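Local coordinates for protein TatD-related deoxyribonuclease (Thermotoga maritima, PDB 1J6O) that probably acts as a metal-dependent DNA nuclease, hydrolysing ester bonds at a metal site set in a TIM-barrel fold, at residues V73-A78 against V137-D142; L106-N111 against V117-F122; V162-S167 against E212-F217; V49-S54 against E80-F85; V99-T104 against E127-L132. All coordinates share one frame; numbering follows the deposited sequence.

Contact 1 (V73-A78 against V137-D142); sequences VHPHDA and VVHIRD
His-74 brings NE2 over one face of the His-139 imidazole, 3.7 Å above the plane and above the ring centre. The rings are inclined by 46°, so the pair is neither a parallel stack nor a T-shaped one. In both residues CG lies anti to the backbone N (chi1 -173° in His-74), which extends the imidazoles toward each other between the two segments. Pro-75 closes in beside them, its CG 3.9 Å from His-139 CD2 and the two side chains crossing at about a right angle. His-139 stands on strand 136-141 of a TIM barrel, and His-74 in the loop that follows strand 67-71; such loops shape the catalytic end of these barrels, and His-139 is a predicted ligand of a divalent metal. The inner part is tight and fixed: ND1 of His-74 accepts the backbone N-H of His-76 at 2.9 Å, with the donor in the ring plane, which sets the rotation of the imidazole. Packing slackens toward the partly exposed ring of His-76. Its face lies against His-74 CE1, yet its NE2 remains 5.5 Å from His-139 NE2.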
# COMPACT_ATOMS: atom_id res chain seq x y z
N VAL A 73 11.00 3.07 5.38
CA VAL A 73 11.40 2.25 6.49
C VAL A 73 10.18 1.97 7.33
O VAL A 73 9.55 2.89 7.89
CB VAL A 73 12.48 2.98 7.35
CG1 VAL A 73 12.89 2.09 8.51
CG2 VAL A 73 13.69 3.29 6.49
N HIS A 74 9.89 0.69 7.45
CA HIS A 74 8.76 0.15 8.20
C HIS A 74 8.95 0.43 9.69
O HIS A 74 10.07 0.50 10.18
CB HIS A 74 8.71 -1.36 7.89
CG HIS A 74 7.52 -2.10 8.42
ND1 HIS A 74 7.34 -2.37 9.76
CD2 HIS A 74 6.47 -2.68 7.78
CE1 HIS A 74 6.24 -3.09 9.92
NE2 HIS A 74 5.70 -3.30 8.73
N PRO A 75 7.85 0.59 10.44
CA PRO A 75 8.05 0.87 11.87
C PRO A 75 8.86 -0.21 12.61
O PRO A 75 9.58 0.10 13.57
CB PRO A 75 6.62 1.04 12.41
CG PRO A 75 5.74 0.34 11.41
CD PRO A 75 6.42 0.66 10.07
N HIS A 76 8.77 -1.47 12.17
CA HIS A 76 9.53 -2.51 12.85
C HIS A 76 11.01 -2.19 12.77
O HIS A 76 11.75 -2.40 13.73
CB HIS A 76 9.26 -3.89 12.23
CG HIS A 76 7.88 -4.42 12.47
ND1 HIS A 76 6.86 -3.95 13.22
CD2 HIS A 76 7.42 -5.59 11.89
CE1 HIS A 76 5.81 -4.82 13.08
NE2 HIS A 76 6.17 -5.80 12.27
N ASP A 77 11.43 -1.63 11.64
CA ASP A 77 12.82 -1.29 11.43
C ASP A 77 13.21 0.12 11.92
O ASP A 77 14.33 0.57 11.65
CB ASP A 77 13.16 -1.39 9.91
CG ASP A 77 12.66 -2.71 9.23
OD1 ASP A 77 11.43 -2.96 9.11
OD2 ASP A 77 13.52 -3.50 8.75
N ALA A 78 12.33 0.82 12.63
CA ALA A 78 12.64 2.18 13.11
C ALA A 78 13.87 2.39 14.01
O ALA A 78 14.54 3.41 13.91
CB ALA A 78 11.39 2.81 13.79
N VAL A 137 2.56 5.74 1.61
CA VAL A 137 2.04 4.38 1.65
C VAL A 137 2.19 4.15 3.16
O VAL A 137 3.28 3.88 3.64
CB VAL A 137 2.93 3.42 0.83
CG1 VAL A 137 2.64 1.99 1.17
CG2 VAL A 137 2.67 3.68 -0.66
N VAL A 138 1.07 4.26 3.88
CA VAL A 138 1.04 4.11 5.34
C VAL A 138 0.59 2.80 5.92
O VAL A 138 -0.40 2.21 5.49
CB VAL A 138 0.18 5.26 5.95
CG1 VAL A 138 0.25 5.26 7.49
CG2 VAL A 138 0.65 6.60 5.40
N HIS A 139 1.34 2.35 6.92
CA HIS A 139 1.06 1.10 7.60
C HIS A 139 0.62 1.46 9.01
O HIS A 139 1.35 2.16 9.71
CB HIS A 139 2.36 0.28 7.67
CG HIS A 139 2.27 -0.94 8.53
ND1 HIS A 139 1.93 -2.18 8.04
CD2 HIS A 139 2.50 -1.12 9.85
CE1 HIS A 139 1.96 -3.07 9.01
NE2 HIS A 139 2.30 -2.45 10.13
N ILE A 140 -0.55 1.00 9.44
CA ILE A 140 -1.02 1.31 10.80
C ILE A 140 -1.60 0.04 11.42
O ILE A 140 -2.50 -0.59 10.84
CB ILE A 140 -2.17 2.36 10.82
CG1 ILE A 140 -1.72 3.68 10.20
CG2 ILE A 140 -2.62 2.57 12.28
CD1 ILE A 140 -2.83 4.73 10.07
N ARG A 141 -1.07 -0.36 12.57
CA ARG A 141 -1.55 -1.57 13.26
C ARG A 141 -1.81 -1.13 14.72
O ARG A 141 -0.89 -0.73 15.41
CB ARG A 141 -0.49 -2.68 13.20
CG ARG A 141 -0.96 -4.09 13.65
CD ARG A 141 -2.11 -4.63 12.78
NE ARG A 141 -2.12 -4.03 11.44
CZ ARG A 141 -3.05 -4.26 10.50
NH1 ARG A 141 -4.07 -5.09 10.73
NH2 ARG A 141 -2.95 -3.64 9.32
N ASP A 142 -3.08 -1.19 15.14
CA ASP A 142 -3.46 -0.79 16.50
C ASP A 142 -2.87 0.56 16.94
O ASP A 142 -2.43 0.73 18.08
CB ASP A 142 -3.06 -1.88 17.50
CG ASP A 142 -3.81 -3.19 17.28
OD1 ASP A 142 -4.88 -3.15 16.65
OD2 ASP A 142 -3.34 -4.26 17.74

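Contact 2 (L106-N111 against V117-F122); sequences LDFFRN and VQKRVF
Gln-118 holds CG beside its backbone N (chi1 -73°) and then runs out extended (chi2 -173°), a shape that delivers its amide to the main chain of Asp-107. There it grips both polar backbone atoms of one residue. Asp-107 N donates to Gln-118 OE1 at 2.8 Å, a nearly straight bond on a lone pair in the carbonyl plane. In return Gln-118 NE2 donates to Asp-107 O at 3.1 Å from above that carbonyl's plane, and its other bond goes to Ser-113 O. A leucine in place of Gln-118 would probably leave the backbone N and O of Asp-107 without these mates and the strand end less firmly tied to the helix. Beside these bonds the packing is apolar: Leu-106 CD2 rests 3.8 Å from Gln-118 CB, while Leu-106 CG meets Phe-122 CD2 at 3.9 Å. Phe-108 runs antiparallel alongside the glutamine, with Gln-118 CD at its ring edge and its CE1 3.6 Å from Gln-118 OE1. The chain then bends in an Asx turn, where Asp-107 OD1 accepts from Phe-109 N at 2.7 Å and also from Arg-110 N. Helix 115-132 is thereby fastened to the end of strand 98-107 within a beta-alpha-beta unit of the TIM barrel.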
# COMPACT_ATOMS: atom_id res chain seq x y z
N LEU A 106 3.06 3.21 12.00
CA LEU A 106 3.16 2.75 13.38
C LEU A 106 2.55 1.38 13.56
O LEU A 106 1.49 1.08 12.98
CB LEU A 106 2.38 3.70 14.30
CG LEU A 106 2.66 5.19 14.28
CD1 LEU A 106 1.66 5.91 15.21
CD2 LEU A 106 4.11 5.42 14.71
N ASP A 107 3.21 0.55 14.35
CA ASP A 107 2.71 -0.80 14.63
C ASP A 107 2.86 -0.96 16.15
O ASP A 107 3.95 -1.24 16.65
CB ASP A 107 3.50 -1.89 13.91
CG ASP A 107 2.98 -3.30 14.26
OD1 ASP A 107 2.33 -3.45 15.31
OD2 ASP A 107 3.22 -4.26 13.50
N PHE A 108 1.77 -0.75 16.88
CA PHE A 108 1.81 -0.88 18.34
C PHE A 108 1.31 -2.26 18.76
O PHE A 108 1.01 -2.50 19.94
CB PHE A 108 0.98 0.22 19.01
CG PHE A 108 1.58 1.59 18.85
CD1 PHE A 108 2.85 1.75 18.29
CD2 PHE A 108 0.90 2.72 19.28
CE1 PHE A 108 3.42 3.00 18.15
CE2 PHE A 108 1.47 4.00 19.15
CZ PHE A 108 2.72 4.14 18.59
N PHE A 109 1.19 -3.15 17.79
CA PHE A 109 0.74 -4.49 18.09
C PHE A 109 1.99 -5.32 18.35
O PHE A 109 2.09 -5.94 19.40
CB PHE A 109 -0.07 -5.10 16.94
CG PHE A 109 -0.44 -6.54 17.17
CD1 PHE A 109 -1.40 -6.88 18.12
CD2 PHE A 109 0.22 -7.56 16.49
CE1 PHE A 109 -1.70 -8.22 18.39
CE2 PHE A 109 -0.07 -8.89 16.75
CZ PHE A 109 -1.03 -9.23 17.70
N ARG A 110 2.94 -5.31 17.41
CA ARG A 110 4.19 -6.07 17.54
C ARG A 110 5.24 -5.35 18.37
O ARG A 110 6.02 -5.98 19.10
CB ARG A 110 4.82 -6.37 16.16
CG ARG A 110 4.19 -7.49 15.33
CD ARG A 110 4.26 -8.90 15.97
NE ARG A 110 5.60 -9.48 16.11
CZ ARG A 110 6.45 -9.70 15.12
NH1 ARG A 110 6.13 -9.39 13.87
NH2 ARG A 110 7.62 -10.26 15.36
N ASN A 111 5.29 -4.03 18.24
CA ASN A 111 6.25 -3.21 18.97
C ASN A 111 7.69 -3.71 18.97
O ASN A 111 8.35 -3.83 20.01
CB ASN A 111 5.77 -3.02 20.41
CG ASN A 111 4.71 -1.94 20.52
OD1 ASN A 111 3.49 -2.34 20.81
ND2 ASN A 111 4.99 -0.75 20.34
N VAL A 117 10.30 5.96 19.07
CA VAL A 117 11.28 5.80 18.00
C VAL A 117 10.45 5.63 16.71
O VAL A 117 10.79 6.17 15.67
CB VAL A 117 12.16 4.54 18.30
CG1 VAL A 117 12.98 4.15 17.10
CG2 VAL A 117 13.11 4.84 19.52
N GLN A 118 9.37 4.87 16.77
CA GLN A 118 8.52 4.68 15.57
C GLN A 118 7.95 6.03 15.15
O GLN A 118 7.95 6.39 13.96
CB GLN A 118 7.33 3.76 15.89
CG GLN A 118 7.70 2.29 16.05
CD GLN A 118 6.48 1.45 16.18
OE1 GLN A 118 5.48 1.68 15.48
NE2 GLN A 118 6.52 0.45 17.07
N LYS A 119 7.43 6.76 16.13
CA LYS A 119 6.87 8.08 15.85
C LYS A 119 7.85 9.02 15.18
O LYS A 119 7.48 9.66 14.21
CB LYS A 119 6.36 8.73 17.14
CG LYS A 119 5.08 8.16 17.65
CD LYS A 119 4.75 8.83 18.97
CE LYS A 119 3.38 8.49 19.49
NZ LYS A 119 3.14 9.31 20.74
N ARG A 120 9.09 9.10 15.65
CA ARG A 120 10.01 10.03 15.00
C ARG A 120 10.36 9.64 13.56
O ARG A 120 10.45 10.50 12.68
CB ARG A 120 11.30 10.23 15.82
CG ARG A 120 12.32 9.13 15.73
CD ARG A 120 13.75 9.66 15.89
NE ARG A 120 14.56 9.23 14.76
CZ ARG A 120 15.39 10.02 14.06
NH1 ARG A 120 15.54 11.30 14.39
NH2 ARG A 120 16.02 9.53 13.00
N VAL A 121 10.56 8.34 13.33
CA VAL A 121 10.90 7.82 12.00
C VAL A 121 9.73 8.03 11.03
O VAL A 121 9.93 8.31 9.84
CB VAL A 121 11.27 6.32 12.11
CG1 VAL A 121 11.35 5.66 10.74
CG2 VAL A 121 12.63 6.18 12.85
N PHE A 122 8.51 7.89 11.55
CA PHE A 122 7.28 8.07 10.76
C PHE A 122 7.18 9.55 10.41
O PHE A 122 6.96 9.94 9.26
CB PHE A 122 6.08 7.61 11.59
CG PHE A 122 4.74 7.81 10.91
CD1 PHE A 122 4.59 7.66 9.54
CD2 PHE A 122 3.60 8.01 11.68
CE1 PHE A 122 3.33 7.70 8.94
CE2 PHE A 122 2.31 8.05 11.10
CZ PHE A 122 2.18 7.89 9.72

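Contact 3 (V162-S167 against E212-F217); sequences VIHAFS and ETDCPF
The carboxylate of Glu-212 is held through both oxygens by two consecutive residues, His-164 and Ala-165. His-164 ND1 donates to Glu-212 OE2 at 2.6 Å, a nearly straight bond (166°) that OE2 accepts on its syn lone pair. Ring and carboxylate are turned only 14° from coplanar, consistent with a bond in the ring plane. The second oxygen, OE1, receives the backbone N-H of Ala-165 at 2.8 Å from above the carboxylate plane. Glu-212 CG occupies the crowded position between its own backbone N and carbonyl carbon (chi1 77°), and from there the chain reaches out extended. At another edge of the imidazole, His-164 CE1 lies 3.8 Å from Asp-214 OD2, whose carboxylate is turned steeply to the ring. Both segments lie at the C-terminal ends of TIM-barrel strands, 161-163 and 209-211, where His-164 and Asp-214 are predicted ligands of two divalent metals; Glu-212 would then be a second-shell residue, consistent with orienting His-164. Were Glu-212 replaced by an alanine, His-164 ND1 and Ala-165 N would probably lose their acceptors, leaving the imidazole freer to turn. Around these, His-17 stacks on the His-164 ring, Glu-103 accepts a weak bond from His-164 NE2, and His-19 bonds Asp-214 OD1. Farther out, an ST turn, Thr-213 OG1 accepting from Cys-215 N at 2.9 Å, and the cis peptide bond before Pro-216 shape the chain.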
# COMPACT_ATOMS: atom_id res chain seq x y z
N VAL A 162 -2.26 6.45 0.74
CA VAL A 162 -3.10 5.34 1.11
C VAL A 162 -2.75 4.76 2.46
O VAL A 162 -1.57 4.67 2.80
CB VAL A 162 -2.91 4.20 0.10
CG1 VAL A 162 -3.88 3.10 0.37
CG2 VAL A 162 -3.01 4.74 -1.35
N ILE A 163 -3.78 4.36 3.21
CA ILE A 163 -3.57 3.74 4.52
C ILE A 163 -3.75 2.30 4.03
O ILE A 163 -4.87 1.82 3.79
CB ILE A 163 -4.67 4.07 5.53
CG1 ILE A 163 -4.74 5.59 5.72
CG2 ILE A 163 -4.38 3.36 6.86
CD1 ILE A 163 -3.40 6.23 6.13
N HIS A 164 -2.64 1.61 3.87
CA HIS A 164 -2.70 0.25 3.37
C HIS A 164 -3.25 -0.80 4.34
O HIS A 164 -3.15 -0.64 5.55
CB HIS A 164 -1.31 -0.09 2.83
CG HIS A 164 -0.58 -1.15 3.59
ND1 HIS A 164 -0.67 -2.49 3.28
CD2 HIS A 164 0.29 -1.06 4.62
CE1 HIS A 164 0.11 -3.18 4.09
NE2 HIS A 164 0.70 -2.33 4.92
N ALA A 165 -3.86 -1.85 3.79
CA ALA A 165 -4.44 -2.93 4.60
C ALA A 165 -5.23 -2.33 5.76
O ALA A 165 -5.07 -2.73 6.93
CB ALA A 165 -3.33 -3.84 5.15
N PHE A 166 -6.09 -1.37 5.42
CA PHE A 166 -6.91 -0.68 6.43
C PHE A 166 -7.57 -1.72 7.33
O PHE A 166 -8.28 -2.61 6.85
CB PHE A 166 -7.98 0.18 5.77
CG PHE A 166 -8.83 0.90 6.76
CD1 PHE A 166 -8.34 2.01 7.44
CD2 PHE A 166 -10.10 0.44 7.07
CE1 PHE A 166 -9.10 2.66 8.41
CE2 PHE A 166 -10.87 1.09 8.05
CZ PHE A 166 -10.36 2.19 8.71
N SER A 167 -7.38 -1.57 8.63
CA SER A 167 -7.94 -2.51 9.58
C SER A 167 -8.73 -1.95 10.76
O SER A 167 -8.75 -2.57 11.83
CB SER A 167 -6.81 -3.38 10.12
OG SER A 167 -5.78 -2.57 10.69
N GLU A 212 -5.06 -4.15 -3.04
CA GLU A 212 -3.69 -4.47 -2.73
C GLU A 212 -3.64 -5.94 -2.34
O GLU A 212 -4.67 -6.54 -2.00
CB GLU A 212 -3.17 -3.63 -1.57
CG GLU A 212 -3.67 -4.09 -0.19
CD GLU A 212 -3.03 -3.29 0.92
OE1 GLU A 212 -3.43 -2.12 1.06
OE2 GLU A 212 -2.11 -3.81 1.61
N THR A 213 -2.45 -6.54 -2.44
CA THR A 213 -2.30 -7.93 -2.06
C THR A 213 -1.37 -8.02 -0.86
O THR A 213 -1.54 -8.90 -0.02
CB THR A 213 -1.59 -8.80 -3.14
OG1 THR A 213 -0.29 -8.25 -3.41
CG2 THR A 213 -2.41 -8.89 -4.41
N ASP A 214 -0.41 -7.10 -0.77
CA ASP A 214 0.56 -7.11 0.31
C ASP A 214 1.33 -8.44 0.11
O ASP A 214 1.88 -9.02 1.05
CB ASP A 214 -0.10 -7.06 1.70
CG ASP A 214 0.89 -6.68 2.80
OD1 ASP A 214 1.99 -6.14 2.49
OD2 ASP A 214 0.56 -6.93 3.99
N CYS A 215 1.37 -8.94 -1.13
CA CYS A 215 2.07 -10.21 -1.39
C CYS A 215 3.53 -10.12 -0.90
O CYS A 215 4.17 -9.08 -1.05
CB CYS A 215 2.01 -10.57 -2.89
SG CYS A 215 2.83 -9.42 -4.03
N PRO A 216 4.11 -11.23 -0.42
CA PRO A 216 3.50 -12.57 -0.32
C PRO A 216 2.53 -12.80 0.83
O PRO A 216 2.02 -13.91 0.99
CB PRO A 216 4.72 -13.47 -0.17
CG PRO A 216 5.59 -12.63 0.81
CD PRO A 216 5.48 -11.22 0.15
N PHE A 217 2.26 -11.78 1.62
CA PHE A 217 1.36 -11.94 2.76
C PHE A 217 -0.17 -11.92 2.50
O PHE A 217 -0.61 -11.52 1.42
CB PHE A 217 1.60 -10.84 3.79
CG PHE A 217 3.04 -10.58 4.13
CD1 PHE A 217 3.87 -11.59 4.58
CD2 PHE A 217 3.56 -9.29 3.94
CE1 PHE A 217 5.23 -11.34 4.84
CE2 PHE A 217 4.89 -9.03 4.20
CZ PHE A 217 5.74 -10.06 4.65

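Contact 4 (V49-S54 against E80-F85); sequences VNLEDS and EVPEDF
Leu-51 makes an apolar contact with Pro-82 and Phe-85 that joins the start of helix 51-61 to the loop leading into helix 85-92, with the Phe-85 side chain about 11 Å at its nearest from that of Glu-103, a predicted metal ligand. The branch that carries it is CD2, 3.6 Å from CD and 3.7 Å from CG of the Pro-82 ring, and 4.0 Å from Phe-85 CB. An unusual first torsion (chi1 -95°) aims this methyl at Pro-82, which it meets tip to tip, facing the notch that the proline forms with the root of the phenylalanine side chain. The other methyl, CD1, lies 4.1 Å from Phe-85 O. A type I beta turn from Pro-82 to Phe-85 brings the two receiving residues together, closed by Phe-85 N donating to Pro-82 O at 3.1 Å. The aromatic ring turns from Leu-51 to other partners: Val-81 CG1 sits over the centre of one face, 3.9 Å above it, and Val-121 of helix 115-132 also packs on it. Leu-51 also packs on His-88 and Leu-89 of helix 85-92, whereas Pro-82 is on the solvent side.

The leucine is presented by a well-formed helix start. Asn-50 is the N-cap, its OD1 accepting from Asp-53 N at 2.7 Å, and Asn-50 O takes both the N-H and the hydroxyl of Ser-54, from opposite faces of its carbonyl plane. Leu-51 thus joins the starts of two successive helices, one begun by a side-chain cap and the next by a beta turn, in neighbouring beta/alpha units on the outside of the TIM barrel.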
# COMPACT_ATOMS: atom_id res chain seq x y z
N VAL A 49 10.82 -1.99 2.70
CA VAL A 49 10.56 -1.90 4.15
C VAL A 49 11.73 -1.36 4.99
O VAL A 49 11.60 -1.21 6.22
CB VAL A 49 10.05 -3.26 4.74
CG1 VAL A 49 8.70 -3.62 4.08
CG2 VAL A 49 11.07 -4.38 4.52
N ASN A 50 12.85 -1.06 4.34
CA ASN A 50 14.02 -0.51 5.01
C ASN A 50 14.96 -0.05 3.92
O ASN A 50 14.64 -0.18 2.74
CB ASN A 50 14.67 -1.50 5.99
CG ASN A 50 15.14 -2.78 5.34
OD1 ASN A 50 15.85 -2.77 4.33
ND2 ASN A 50 14.77 -3.90 5.94
N LEU A 51 16.10 0.51 4.27
CA LEU A 51 17.01 0.96 3.23
C LEU A 51 17.50 -0.11 2.25
O LEU A 51 17.44 0.10 1.03
CB LEU A 51 18.22 1.68 3.86
CG LEU A 51 18.20 3.21 3.99
CD1 LEU A 51 16.81 3.73 4.15
CD2 LEU A 51 19.12 3.64 5.17
N GLU A 52 17.98 -1.23 2.76
CA GLU A 52 18.47 -2.29 1.87
C GLU A 52 17.35 -2.88 1.03
O GLU A 52 17.53 -3.16 -0.16
CB GLU A 52 19.11 -3.43 2.68
CG GLU A 52 20.36 -3.05 3.45
CD GLU A 52 20.11 -1.98 4.50
OE1 GLU A 52 19.12 -2.11 5.28
OE2 GLU A 52 20.90 -1.02 4.54
N ASP A 53 16.22 -3.10 1.67
CA ASP A 53 15.08 -3.67 0.98
C ASP A 53 14.50 -2.70 -0.06
O ASP A 53 14.03 -3.12 -1.16
CB ASP A 53 14.05 -4.10 2.03
CG ASP A 53 12.88 -4.81 1.41
OD1 ASP A 53 13.01 -6.02 1.09
OD2 ASP A 53 11.84 -4.14 1.22
N SER A 54 14.52 -1.41 0.26
CA SER A 54 13.99 -0.44 -0.68
C SER A 54 14.87 -0.43 -1.93
O SER A 54 14.35 -0.24 -3.05
CB SER A 54 13.93 0.96 -0.06
OG SER A 54 12.88 1.03 0.88
N GLU A 80 16.47 0.81 13.82
CA GLU A 80 17.65 0.48 12.99
C GLU A 80 18.10 1.54 11.97
O GLU A 80 19.14 1.38 11.32
CB GLU A 80 17.39 -0.82 12.20
CG GLU A 80 16.78 -1.96 13.01
CD GLU A 80 17.69 -2.45 14.13
OE1 GLU A 80 18.80 -1.89 14.32
OE2 GLU A 80 17.27 -3.41 14.83
N VAL A 81 17.35 2.63 11.83
CA VAL A 81 17.76 3.63 10.85
C VAL A 81 19.08 4.36 11.13
O VAL A 81 19.36 4.76 12.27
CB VAL A 81 16.66 4.71 10.62
CG1 VAL A 81 15.36 4.05 10.14
CG2 VAL A 81 16.43 5.51 11.90
N PRO A 82 19.89 4.54 10.09
CA PRO A 82 21.17 5.24 10.17
C PRO A 82 20.81 6.71 10.28
O PRO A 82 19.69 7.10 9.94
CB PRO A 82 21.83 4.93 8.82
CG PRO A 82 21.10 3.72 8.33
CD PRO A 82 19.70 3.96 8.75
N GLU A 83 21.74 7.53 10.74
CA GLU A 83 21.50 8.95 10.89
C GLU A 83 21.10 9.66 9.60
O GLU A 83 20.34 10.63 9.63
CB GLU A 83 22.75 9.65 11.49
N ASP A 84 21.60 9.19 8.47
CA ASP A 84 21.28 9.81 7.19
C ASP A 84 20.23 9.06 6.40
O ASP A 84 20.17 9.18 5.18
CB ASP A 84 22.56 9.93 6.36
N PHE A 85 19.38 8.30 7.09
CA PHE A 85 18.36 7.53 6.35
C PHE A 85 17.40 8.32 5.45
O PHE A 85 17.03 7.85 4.36
CB PHE A 85 17.61 6.60 7.32
CG PHE A 85 16.29 7.11 7.81
CD1 PHE A 85 16.21 7.86 8.98
CD2 PHE A 85 15.12 6.78 7.13
CE1 PHE A 85 14.98 8.28 9.47
CE2 PHE A 85 13.88 7.19 7.61
CZ PHE A 85 13.81 7.95 8.79

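Contact 5 (V99-T104 against E127-L132); sequences VAIGET and ELAGKL
Ile-101 packs on Ala-129 where strand 98-107 packs against helix 115-132, within a beta-alpha-beta unit of the TIM barrel. The segments run close to antiparallel (163° between their directions), with their axes 8.7 Å apart at closest approach. The isoleucine is the bump. Its counterpart is a shallow hollow on the helix, with the small Ala-129 as floor and Leu-128 and Leu-132, one turn apart, as the wall on one side. With a methyl alone at Ala-129, the strand comes close enough for Ile-101 CG1 to lie 4.0 Å from Ala-129 CB.

Two torsions of Ile-101 aim its longer branch: the first sets CG1 beside the backbone N (chi1 -69°), and the second turns CD1 toward the leucines (chi2 -62°). There it meets Leu-128 CD2 at 3.9 Å, the two side chains crossing at about a right angle. Behind the wall, helix 85-92 takes over: Ile-86 and Leu-89 pack on Leu-128. No polar group takes part, and the contact between these segments is apolar packing.

Ala-100 points away from the helix. Beyond Gly-102 the chain turns a corner, and a cis peptide bond leads to Glu-103, a predicted metal ligand that accepts from His-17. The backbone angles of Gly-102 would drive a beta carbon into the O of Ile-101, reason enough for a glycine at this place. At the outer end of the hollow Ile-101 CD1 is 4.5 Å from Leu-132 CD1.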
# COMPACT_ATOMS: atom_id res chain seq x y z
N VAL A 99 7.40 6.31 -6.85
CA VAL A 99 6.16 7.07 -6.85
C VAL A 99 5.54 7.32 -5.48
O VAL A 99 4.47 7.90 -5.37
CB VAL A 99 5.10 6.32 -7.71
CG1 VAL A 99 5.61 6.16 -9.16
CG2 VAL A 99 4.87 4.90 -7.14
N ALA A 100 6.23 6.89 -4.43
CA ALA A 100 5.68 7.09 -3.12
C ALA A 100 6.75 6.83 -2.08
O ALA A 100 7.82 6.33 -2.40
CB ALA A 100 4.51 6.09 -2.89
N ILE A 101 6.44 7.24 -0.85
CA ILE A 101 7.32 7.07 0.30
C ILE A 101 6.54 6.14 1.22
O ILE A 101 5.38 6.41 1.57
CB ILE A 101 7.60 8.41 1.07
CG1 ILE A 101 8.46 9.35 0.22
CG2 ILE A 101 8.38 8.10 2.39
CD1 ILE A 101 9.84 8.81 -0.13
N GLY A 102 7.18 5.03 1.58
CA GLY A 102 6.60 4.02 2.46
C GLY A 102 7.22 2.69 2.05
O GLY A 102 7.87 2.62 1.00
N GLU A 103 6.98 1.62 2.77
CA GLU A 103 6.12 1.57 3.95
C GLU A 103 6.60 2.36 5.17
O GLU A 103 7.78 2.32 5.53
CB GLU A 103 5.92 0.09 4.32
CG GLU A 103 4.55 -0.21 4.88
CD GLU A 103 4.25 -1.70 4.92
OE1 GLU A 103 4.64 -2.45 3.99
OE2 GLU A 103 3.59 -2.12 5.90
N THR A 104 5.70 3.13 5.75
CA THR A 104 6.04 3.92 6.94
C THR A 104 4.78 4.01 7.80
O THR A 104 3.67 3.93 7.29
CB THR A 104 6.56 5.35 6.57
OG1 THR A 104 6.94 6.04 7.77
CG2 THR A 104 5.52 6.14 5.83
N GLU A 127 7.51 14.02 6.53
CA GLU A 127 8.13 15.29 6.13
C GLU A 127 8.85 15.17 4.79
O GLU A 127 8.81 16.11 3.96
CB GLU A 127 9.09 15.80 7.22
CG GLU A 127 8.33 16.06 8.49
CD GLU A 127 9.18 16.61 9.63
OE1 GLU A 127 10.25 16.05 9.92
OE2 GLU A 127 8.72 17.57 10.25
N LEU A 128 9.49 14.03 4.55
CA LEU A 128 10.17 13.86 3.28
C LEU A 128 9.14 13.80 2.13
O LEU A 128 9.35 14.39 1.06
CB LEU A 128 11.00 12.57 3.27
CG LEU A 128 11.63 12.23 1.92
CD1 LEU A 128 12.66 13.29 1.51
CD2 LEU A 128 12.29 10.88 2.01
N ALA A 129 8.05 13.07 2.34
CA ALA A 129 7.02 12.97 1.30
C ALA A 129 6.46 14.37 0.98
O ALA A 129 6.19 14.70 -0.19
CB ALA A 129 5.91 12.03 1.75
N GLY A 130 6.28 15.20 2.01
CA GLY A 130 5.76 16.54 1.79
C GLY A 130 6.74 17.32 0.93
O GLY A 130 6.37 17.99 -0.05
N LYS A 131 8.02 17.21 1.27
CA LYS A 131 9.05 17.91 0.53
C LYS A 131 9.11 17.50 -0.96
O LYS A 131 9.21 18.35 -1.86
CB LYS A 131 10.40 17.62 1.19
CG LYS A 131 11.60 18.19 0.45
CD LYS A 131 12.89 17.86 1.20
CE LYS A 131 14.15 18.21 0.40
NZ LYS A 131 15.37 17.62 1.04
N LEU A 132 9.05 16.20 -1.21
CA LEU A 132 9.11 15.68 -2.57
C LEU A 132 7.76 15.64 -3.28
O LEU A 132 7.69 15.36 -4.47
CB LEU A 132 9.72 14.27 -2.55
CG LEU A 132 11.08 14.07 -1.84
CD1 LEU A 132 11.50 12.57 -1.92
CD2 LEU A 132 12.15 14.96 -2.49

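In the fold
Chemistry follows place in this barrel. Contacts 1 and 3 lie at the predicted metal site, where imidazoles, carboxylates and backbone N-H groups are arranged; their strands, 136-141 and 161-163, are neighbours in the sheet, and Val-138 and His-164 share a backbone hydrogen bond. Contacts 2 and 5 use the same pair, strand 98-107 and helix 115-132, but differ: contact 5 is buried and wholly apolar, whereas contact 2, partly buried, mixes amide bonds with packing. Contact 4 is apolar like contact 5 but lies farther out, its centre about 18 Å from the centre of the chain, with an exposed proline. Glu-103, in segment 99-104, lies beside His-139 and makes a weak hydrogen bond with His-164.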